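Local atomic coordinates of SmhB (Serratia marcescens, PDB entry 6ZZ5), a protein that forms the B component of the tripartite alpha-pore-forming toxin Smh and probably helps to build its membrane pore. Residues Asp167-Asn170 with Ala171-Asp174; Gly175-Ala178 with Gly179-Gly183; Val254-Ala257 with Ser258-Ser262; Gln347-Ala350 with Asp351-Arg355. All blocks are in the same frame, centred on the assembly; numbering follows the deposited sequence.

Contact 1. Residues Asp167-Asn170 with Ala171-Asp174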
loop_
_atom_site.group_PDB
_atom_site.type_symbol
_atom_site.label_atom_id
_atom_site.label_comp_id
_atom_site.label_asym_id
_atom_site.label_seq_id
_atom_site.Cartn_x
_atom_site.Cartn_y
_atom_site.Cartn_z
ATOM N N ASP A 167 -6.239 17.817 3.164
ATOM C CA ASP A 167 -5.159 17.058 3.861
ATOM C C ASP A 167 -5.758 16.390 5.116
ATOM O O ASP A 167 -5.440 15.212 5.398
ATOM C CB ASP A 167 -3.976 17.938 4.278
ATOM C CG ASP A 167 -3.045 18.386 3.142
ATOM O OD1 ASP A 167 -3.116 17.821 2.025
ATOM O OD2 ASP A 167 -2.227 19.283 3.407
ATOM N N GLY A 168 -6.600 17.118 5.846
ATOM C CA GLY A 168 -7.218 16.629 7.089
ATOM C C GLY A 168 -8.119 15.451 6.769
ATOM O O GLY A 168 -8.037 14.412 7.468
ATOM N N ILE A 169 -9.001 15.624 5.766
ATOM C CA ILE A 169 -9.999 14.570 5.450
ATOM C C ILE A 169 -9.276 13.380 4.811
ATOM O O ILE A 169 -9.739 12.262 5.059
ATOM C CB ILE A 169 -11.191 15.041 4.618
ATOM C CG1 ILE A 169 -12.357 14.083 4.813
ATOM C CG2 ILE A 169 -10.783 15.207 3.164
ATOM C CD1 ILE A 169 -12.869 13.957 6.256
ATOM N N ASN A 170 -8.193 13.605 4.049
ATOM C CA ASN A 170 -7.407 12.513 3.417
ATOM C C ASN A 170 -6.864 11.596 4.503
ATOM O O ASN A 170 -6.817 10.385 4.266
ATOM C CB ASN A 170 -6.306 13.016 2.479
ATOM C CG ASN A 170 -6.826 13.395 1.123
ATOM O OD1 ASN A 170 -7.895 12.945 0.728
ATOM N ND2 ASN A 170 -6.109 14.262 0.416
ATOM N N ALA A 171 -6.475 12.118 5.672
ATOM C CA ALA A 171 -6.039 11.283 6.798
ATOM C C ALA A 171 -7.144 10.294 7.202
ATOM O O ALA A 171 -6.863 9.143 7.481
ATOM C CB ALA A 171 -5.617 12.166 7.962
ATOM N N ALA A 172 -8.381 10.749 7.299
ATOM C CA ALA A 172 -9.537 9.922 7.675
ATOM C C ALA A 172 -9.777 8.875 6.573
ATOM O O ALA A 172 -10.053 7.725 6.845
ATOM C CB ALA A 172 -10.721 10.828 7.904
ATOM N N ILE A 173 -9.747 9.269 5.327
ATOM C CA ILE A 173 -10.040 8.344 4.197
ATOM C C ILE A 173 -8.956 7.275 4.188
ATOM O O ILE A 173 -9.304 6.070 4.143
ATOM C CB ILE A 173 -10.110 9.078 2.849
ATOM C CG1 ILE A 173 -11.277 10.069 2.862
ATOM C CG2 ILE A 173 -10.242 8.053 1.710
ATOM C CD1 ILE A 173 -11.314 10.976 1.630
ATOM N N ASP A 174 -7.695 7.718 4.240
ATOM C CA ASP A 174 -6.519 6.797 4.242
ATOM C C ASP A 174 -6.693 5.769 5.391
ATOM O O ASP A 174 -6.538 4.565 5.149
ATOM C CB ASP A 174 -5.224 7.563 4.388
ATOM C CG ASP A 174 -4.730 8.367 3.191
ATOM O OD1 ASP A 174 -5.352 8.300 2.092
ATOM O OD2 ASP A 174 -3.740 9.126 3.406
HETATM O O HOH W 1 -7.091 10.173 0.660
#
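Ile169 O accepts from Ile173 N at 3.0 Å and Asn170 O from Asp174 N at 2.8 Å, the i to i+4 bonds of an unbroken alpha-helix. The turn before them is slacker, with Ala171 N 3.3 Å from Asp167 O and also making a weak bond to Gly168 O.

On the polar flank Asn170 and Asp174, one turn apart, swing their side chains the same way. With each CG anti to its own carbonyl carbon (chi1 -80° and -73°), both groups point to the same side of the helix, and one water spans their oxygens. It donates to Asp174 OD1 at 2.9 Å and, in a weak bond, to Asn170 OD1 at 2.9 Å. An amide and a carboxylate suit this place because both offer an acceptor to the bridge. The CD1 methyl of Ile173 ends near the oxygen of the Asn170 amide, 4.0 Å from OD1. On another flank Ile169 CD1 rests on Ala172 CB at 4.1 Å, a branched chain against a short methyl. Gly168, Ala171 and Ala172, all exposed, add little or no side chain on the outer side.

Asp167 spends its charge outside the turn, in a salt bridge with Arg265. The segment touches two helices: Ile169, Asn170 and Ile173 pack on helix 230-245, while Asp167, through Arg265, and Asp174, on Thr269 and Gln270, reach helix 252-300.

Contact 2. Residues Gly175-Ala178 with Gly179-Gly183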
loop_
_atom_site.group_PDB
_atom_site.type_symbol
_atom_site.label_atom_id
_atom_site.label_comp_id
_atom_site.label_asym_id
_atom_site.label_seq_id
_atom_site.Cartn_x
_atom_site.Cartn_y
_atom_site.Cartn_z
ATOM N N GLY A 175 -6.986 6.230 6.605
ATOM C CA GLY A 175 -7.292 5.412 7.799
ATOM C C GLY A 175 -8.426 4.432 7.615
ATOM O O GLY A 175 -8.268 3.255 8.013
ATOM N N ALA A 176 -9.558 4.876 7.056
ATOM C CA ALA A 176 -10.731 4.033 6.839
ATOM C C ALA A 176 -10.326 2.918 5.879
ATOM O O ALA A 176 -10.608 1.720 6.161
ATOM C CB ALA A 176 -11.886 4.847 6.327
ATOM N N ILE A 177 -9.701 3.267 4.774
ATOM C CA ILE A 177 -9.300 2.256 3.761
ATOM C C ILE A 177 -8.296 1.276 4.373
ATOM O O ILE A 177 -8.484 0.054 4.172
ATOM C CB ILE A 177 -8.757 2.943 2.509
ATOM C CG1 ILE A 177 -9.897 3.712 1.826
ATOM C CG2 ILE A 177 -8.060 1.920 1.601
ATOM C CD1 ILE A 177 -9.480 4.450 0.601
ATOM N N ALA A 178 -7.286 1.767 5.095
ATOM C CA ALA A 178 -6.234 0.912 5.713
ATOM C C ALA A 178 -6.926 -0.149 6.579
ATOM O O ALA A 178 -6.601 -1.327 6.379
ATOM C CB ALA A 178 -5.237 1.739 6.487
ATOM N N GLY A 179 -7.902 0.244 7.409
ATOM C CA GLY A 179 -8.640 -0.625 8.339
ATOM C C GLY A 179 -9.524 -1.605 7.571
ATOM O O GLY A 179 -9.616 -2.765 7.968
ATOM N N ILE A 180 -10.155 -1.192 6.484
ATOM C CA ILE A 180 -10.994 -2.111 5.652
ATOM C C ILE A 180 -10.083 -3.198 5.082
ATOM O O ILE A 180 -10.471 -4.373 5.143
ATOM C CB ILE A 180 -11.789 -1.359 4.574
ATOM C CG1 ILE A 180 -12.820 -0.432 5.224
ATOM C CG2 ILE A 180 -12.477 -2.329 3.624
ATOM C CD1 ILE A 180 -13.416 0.622 4.280
ATOM N N VAL A 181 -8.945 -2.836 4.511
ATOM C CA VAL A 181 -8.073 -3.826 3.832
ATOM C C VAL A 181 -7.462 -4.759 4.894
ATOM O O VAL A 181 -7.421 -5.966 4.631
ATOM C CB VAL A 181 -6.991 -3.202 2.931
ATOM C CG1 VAL A 181 -6.141 -4.268 2.259
ATOM C CG2 VAL A 181 -7.626 -2.318 1.865
ATOM N N VAL A 182 -6.948 -4.226 6.001
ATOM C CA VAL A 182 -6.445 -5.039 7.146
ATOM C C VAL A 182 -7.527 -6.036 7.553
ATOM O O VAL A 182 -7.218 -7.252 7.753
ATOM C CB VAL A 182 -6.041 -4.144 8.353
ATOM C CG1 VAL A 182 -5.861 -4.936 9.646
ATOM C CG2 VAL A 182 -4.780 -3.405 8.031
ATOM N N GLY A 183 -8.767 -5.592 7.747
ATOM C CA GLY A 183 -9.862 -6.485 8.179
ATOM C C GLY A 183 -10.178 -7.547 7.124
ATOM O O GLY A 183 -10.577 -8.666 7.484
#
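Ile177 and Val181, one turn apart, bring their CG2 methyls together in the last part of helix 156-184, an alpha-helix of the elongated, mainly helical fold expected of an HBL-type toxin. CG2 of Ile177 lies 4.3 Å from CG2 of Val181, a loose apolar contact on the buried side. Val181 takes the conformation that a beta-branched residue commonly adopts in a helix: CG1 is opposite the backbone N (chi1 -180°), which lays CG2 beside that N and 3.4 Å from Ile177 O. Val182 likewise has its CG2 3.2 Å from Ala178 O.

In Ile180 CG1 is turned opposite the carbonyl carbon (chi1 -65°), and the chain then runs on extended, back along the preceding turn: CG1 is 3.2 Å from Ala176 O, with CD1 further on at 3.6 Å. Ile177 and Val181 are buried and Ile180 partly so, and their apolar branches suit the place, for all three reach strand 216-221. Ile177, Val181 and Val182 also meet helix 4-30. The small Ala176 packs against Leu233 and Ser236 of helix 230-245. Gly175, Gly179 and Gly183 recur every four residues along an exposed flank, where the three glycines add no side chain.

Four regular bonds fasten the turns, the straightest being that from Val182 N to Ala178 O, 2.9 Å long with an N-H...O angle of 172°.

Contact 3. Residues Val254-Ala257 with Ser258-Ser262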
loop_
_atom_site.group_PDB
_atom_site.type_symbol
_atom_site.label_atom_id
_atom_site.label_comp_id
_atom_site.label_asym_id
_atom_site.label_seq_id
_atom_site.Cartn_x
_atom_site.Cartn_y
_atom_site.Cartn_z
ATOM N N VAL A 254 -8.146 26.397 -10.894
ATOM C CA VAL A 254 -7.366 26.297 -9.650
ATOM C C VAL A 254 -7.828 25.043 -8.910
ATOM O O VAL A 254 -6.973 24.383 -8.350
ATOM C CB VAL A 254 -7.502 27.552 -8.785
ATOM C CG1 VAL A 254 -6.909 27.307 -7.404
ATOM C CG2 VAL A 254 -6.845 28.743 -9.462
ATOM N N LEU A 255 -9.132 24.846 -8.776
ATOM C CA LEU A 255 -9.711 23.691 -8.041
ATOM C C LEU A 255 -9.130 22.401 -8.628
ATOM O O LEU A 255 -8.733 21.529 -7.873
ATOM C CB LEU A 255 -11.238 23.698 -8.194
ATOM C CG LEU A 255 -12.124 23.545 -6.960
ATOM C CD1 LEU A 255 -11.489 24.146 -5.720
ATOM C CD2 LEU A 255 -13.492 24.228 -7.191
ATOM N N VAL A 256 -9.208 22.245 -9.940
ATOM C CA VAL A 256 -8.635 21.075 -10.644
ATOM C C VAL A 256 -7.141 20.966 -10.303
ATOM O O VAL A 256 -6.695 19.862 -9.932
ATOM C CB VAL A 256 -8.915 21.172 -12.146
ATOM C CG1 VAL A 256 -8.149 20.133 -12.916
ATOM C CG2 VAL A 256 -10.418 21.084 -12.419
ATOM N N ALA A 257 -6.369 22.046 -10.408
ATOM C CA ALA A 257 -4.912 22.012 -10.147
ATOM C C ALA A 257 -4.689 21.553 -8.699
ATOM O O ALA A 257 -3.754 20.736 -8.458
ATOM C CB ALA A 257 -4.295 23.352 -10.383
ATOM N N SER A 258 -5.504 22.063 -7.780
ATOM C CA SER A 258 -5.393 21.803 -6.318
ATOM C C SER A 258 -5.672 20.310 -6.079
ATOM O O SER A 258 -4.969 19.681 -5.261
ATOM C CB SER A 258 -6.394 22.621 -5.535
ATOM O OG SER A 258 -6.346 22.304 -4.147
ATOM N N GLN A 259 -6.703 19.796 -6.742
ATOM C CA GLN A 259 -7.120 18.386 -6.584
ATOM C C GLN A 259 -5.992 17.476 -7.100
ATOM O O GLN A 259 -5.653 16.503 -6.427
ATOM C CB GLN A 259 -8.446 18.132 -7.286
ATOM C CG GLN A 259 -9.628 18.740 -6.558
ATOM C CD GLN A 259 -10.901 18.756 -7.365
ATOM O OE1 GLN A 259 -10.898 18.364 -8.527
ATOM N NE2 GLN A 259 -11.989 19.223 -6.778
ATOM N N ILE A 260 -5.358 17.815 -8.206
ATOM C CA ILE A 260 -4.218 17.019 -8.697
ATOM C C ILE A 260 -3.091 17.092 -7.676
ATOM O O ILE A 260 -2.484 16.045 -7.443
ATOM C CB ILE A 260 -3.822 17.457 -10.113
ATOM C CG1 ILE A 260 -4.884 16.944 -11.094
ATOM C CG2 ILE A 260 -2.462 16.934 -10.483
ATOM C CD1 ILE A 260 -4.890 17.667 -12.365
ATOM N N GLY A 261 -2.828 18.280 -7.111
ATOM C CA GLY A 261 -1.803 18.467 -6.074
ATOM C C GLY A 261 -2.062 17.577 -4.854
ATOM O O GLY A 261 -1.113 16.945 -4.357
ATOM N N SER A 262 -3.291 17.504 -4.384
ATOM C CA SER A 262 -3.673 16.659 -3.225
ATOM C C SER A 262 -3.449 15.205 -3.627
ATOM O O SER A 262 -2.962 14.491 -2.793
ATOM C CB SER A 262 -5.089 16.870 -2.771
ATOM O OG SER A 262 -5.285 18.217 -2.384
#
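Val254 O and Leu255 O are each taken up one turn later, by Ser258 N at 2.8 Å and by Gln259 N at 2.9 Å. Val256 O and Ala257 O follow in the same way, receiving Ile260 N and Gly261 N, both at 3.0 Å. Ala257 O serves two donors, since Tyr141 OH of helix 99-151 also bonds to it; the alanine methyl itself packs against Leu148 and Ile50. Val254 N is satisfied from before the helix, by Asn251 OD1.

Ser258 is buried, and its hydroxyl is paired with Asn163 OD1 of helix 156-184. Its OG stands opposite its own backbone N (chi1 176°), while CB stays against the preceding turn, 3.4 Å from Val254 O. Gln259 runs extended alongside that turn, CG 3.2 Å from Leu255 O. Val256 and Ile260 lie side by side and point the same way, with CG1 of Val256 4.1 Å from CD1 of Ile260. At Gly261 a side chain would be crowded by Ser258 O.

Apolar side chains one turn apart, with small residues between them, suit a long helix packed in a helical bundle, here helix 252-300 against helices 44-92, 99-151 and 156-184.

Contact 4. Residues Gln347-Ala350 with Asp351-Arg355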
loop_
_atom_site.group_PDB
_atom_site.type_symbol
_atom_site.label_atom_id
_atom_site.label_comp_id
_atom_site.label_asym_id
_atom_site.label_seq_id
_atom_site.Cartn_x
_atom_site.Cartn_y
_atom_site.Cartn_z
ATOM N N GLN A 347 -20.860 9.459 -11.933
ATOM C CA GLN A 347 -20.856 9.212 -10.470
ATOM C C GLN A 347 -19.445 9.519 -9.973
ATOM O O GLN A 347 -18.458 8.871 -10.465
ATOM C CB GLN A 347 -21.250 7.765 -10.140
ATOM C CG GLN A 347 -22.715 7.426 -10.391
ATOM C CD GLN A 347 -23.018 5.968 -10.126
ATOM O OE1 GLN A 347 -22.273 5.247 -9.490
ATOM N NE2 GLN A 347 -24.110 5.505 -10.687
ATOM N N SER A 348 -19.365 10.335 -8.934
ATOM C CA SER A 348 -18.118 10.538 -8.153
ATOM C C SER A 348 -17.813 9.255 -7.379
ATOM O O SER A 348 -18.708 8.404 -7.216
ATOM C CB SER A 348 -18.288 11.721 -7.210
ATOM O OG SER A 348 -19.245 11.412 -6.215
ATOM N N ILE A 349 -16.609 9.114 -6.844
ATOM C CA ILE A 349 -16.338 7.930 -5.985
ATOM C C ILE A 349 -17.269 7.941 -4.774
ATOM O O ILE A 349 -17.755 6.863 -4.419
ATOM C CB ILE A 349 -14.848 7.766 -5.631
ATOM C CG1 ILE A 349 -14.620 6.355 -5.093
ATOM C CG2 ILE A 349 -14.364 8.856 -4.684
ATOM C CD1 ILE A 349 -14.938 5.236 -6.120
ATOM N N ALA A 350 -17.564 9.093 -4.163
ATOM C CA ALA A 350 -18.505 9.130 -3.014
ATOM C C ALA A 350 -19.934 8.716 -3.418
ATOM O O ALA A 350 -20.575 7.972 -2.651
ATOM C CB ALA A 350 -18.534 10.501 -2.363
ATOM N N ASP A 351 -20.421 9.130 -4.579
ATOM C CA ASP A 351 -21.767 8.745 -5.088
ATOM C C ASP A 351 -21.795 7.227 -5.316
ATOM O O ASP A 351 -22.753 6.585 -4.905
ATOM C CB ASP A 351 -22.080 9.514 -6.369
ATOM C CG ASP A 351 -23.496 9.352 -6.871
ATOM O OD1 ASP A 351 -24.383 9.048 -6.064
ATOM O OD2 ASP A 351 -23.677 9.536 -8.067
ATOM N N PHE A 352 -20.750 6.665 -5.926
ATOM C CA PHE A 352 -20.676 5.213 -6.218
ATOM C C PHE A 352 -20.716 4.411 -4.908
ATOM O O PHE A 352 -21.435 3.425 -4.801
ATOM C CB PHE A 352 -19.361 4.893 -6.919
ATOM C CG PHE A 352 -19.223 3.449 -7.300
ATOM C CD1 PHE A 352 -19.882 2.951 -8.425
ATOM C CD2 PHE A 352 -18.378 2.613 -6.564
ATOM C CE1 PHE A 352 -19.738 1.611 -8.768
ATOM C CE2 PHE A 352 -18.211 1.291 -6.933
ATOM C CZ PHE A 352 -18.916 0.790 -8.023
ATOM N N VAL A 353 -19.910 4.818 -3.933
ATOM C CA VAL A 353 -19.852 4.126 -2.626
ATOM C C VAL A 353 -21.172 4.335 -1.889
ATOM O O VAL A 353 -21.644 3.368 -1.266
ATOM C CB VAL A 353 -18.604 4.547 -1.836
ATOM C CG1 VAL A 353 -18.663 4.045 -0.404
ATOM C CG2 VAL A 353 -17.352 4.058 -2.549
ATOM N N LYS A 354 -21.785 5.515 -1.986
ATOM C CA LYS A 354 -23.084 5.747 -1.311
ATOM C C LYS A 354 -24.128 4.783 -1.884
ATOM O O LYS A 354 -24.833 4.139 -1.103
ATOM C CB LYS A 354 -23.507 7.199 -1.420
ATOM C CG LYS A 354 -24.700 7.604 -0.559
ATOM C CD LYS A 354 -24.694 9.129 -0.402
ATOM C CE LYS A 354 -26.046 9.777 -0.581
ATOM N NZ LYS A 354 -26.858 9.620 0.645
ATOM N N ARG A 355 -24.173 4.584 -3.193
ATOM C CA ARG A 355 -25.107 3.598 -3.815
ATOM C C ARG A 355 -24.815 2.194 -3.313
ATOM O O ARG A 355 -25.758 1.477 -3.039
ATOM C CB ARG A 355 -25.028 3.653 -5.333
ATOM C CG ARG A 355 -25.756 4.869 -5.886
ATOM C CD ARG A 355 -25.196 5.261 -7.227
ATOM N NE ARG A 355 -25.690 6.548 -7.651
ATOM C CZ ARG A 355 -26.711 6.740 -8.459
ATOM N NH1 ARG A 355 -27.369 5.716 -8.990
ATOM N NH2 ARG A 355 -27.048 7.979 -8.764
#
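Gln347 runs its side chain forward along the first turns of helix 349-359, past Asp351 to Phe352 and Arg355. In the conformer of Asp351 given, its CB is 3.7 Å from Asp351 OD2, and CG comes closer to the same oxygen, at 3.3 Å. CD then reaches Arg355, 3.7 Å from NE. At the tip the amide divides: OE1 points to the edge of the Phe352 ring, in its plane and 3.5 Å from CD1, while NE2 lies over one face of the Arg355 guanidinium, 3.6 Å from NE. The amide and guanidinium planes are 15° apart, an offset stack of two flat polar groups.

Ser348 is the N-cap. Its OG sits between its own backbone N and carbonyl carbon (chi1 67°), where it accepts from Asp351 N at 3.0 Å; the same hydroxyl also bonds Glu241 OE1 of helix 230-245. Serine suits this place because its short arm can reach an amide of the first turn. Within the helix, Ile349 and Val353 turn apolar groups toward strand 216-221.

In the same conformer, Asp351 OD1 receives Arg355 NE at 3.2 Å, from above the carboxylate plane; a second conformer of Asp351 makes this salt bridge less certain. An acidic residue in the first turn probably also steadies the helix start electrostatically, so capping and charge would act together there.

Overall arrangement
Contacts 1 and 2 are adjoining parts of helix 156-184, their centres 13 Å apart. Contact 3, on helix 252-300, has its centre 16 Å from that of contact 1, and the two helices touch where Asn170 ND2 packs 4.2 Å from Ser262 CB. Contact 4, at the start of helix 349-359, touches none of the others; its nearest atoms are about 7 Å from contact 1 and about 8 Å from contact 2. Helix 230-245 relates these three, since side chains of contacts 1, 2 and 4 all pack on it, while strand 216-221 is shared by contacts 2 and 4. Contact 3, the most buried, lies where helix 252-300 packs among helices 44-92, 99-151 and 156-184.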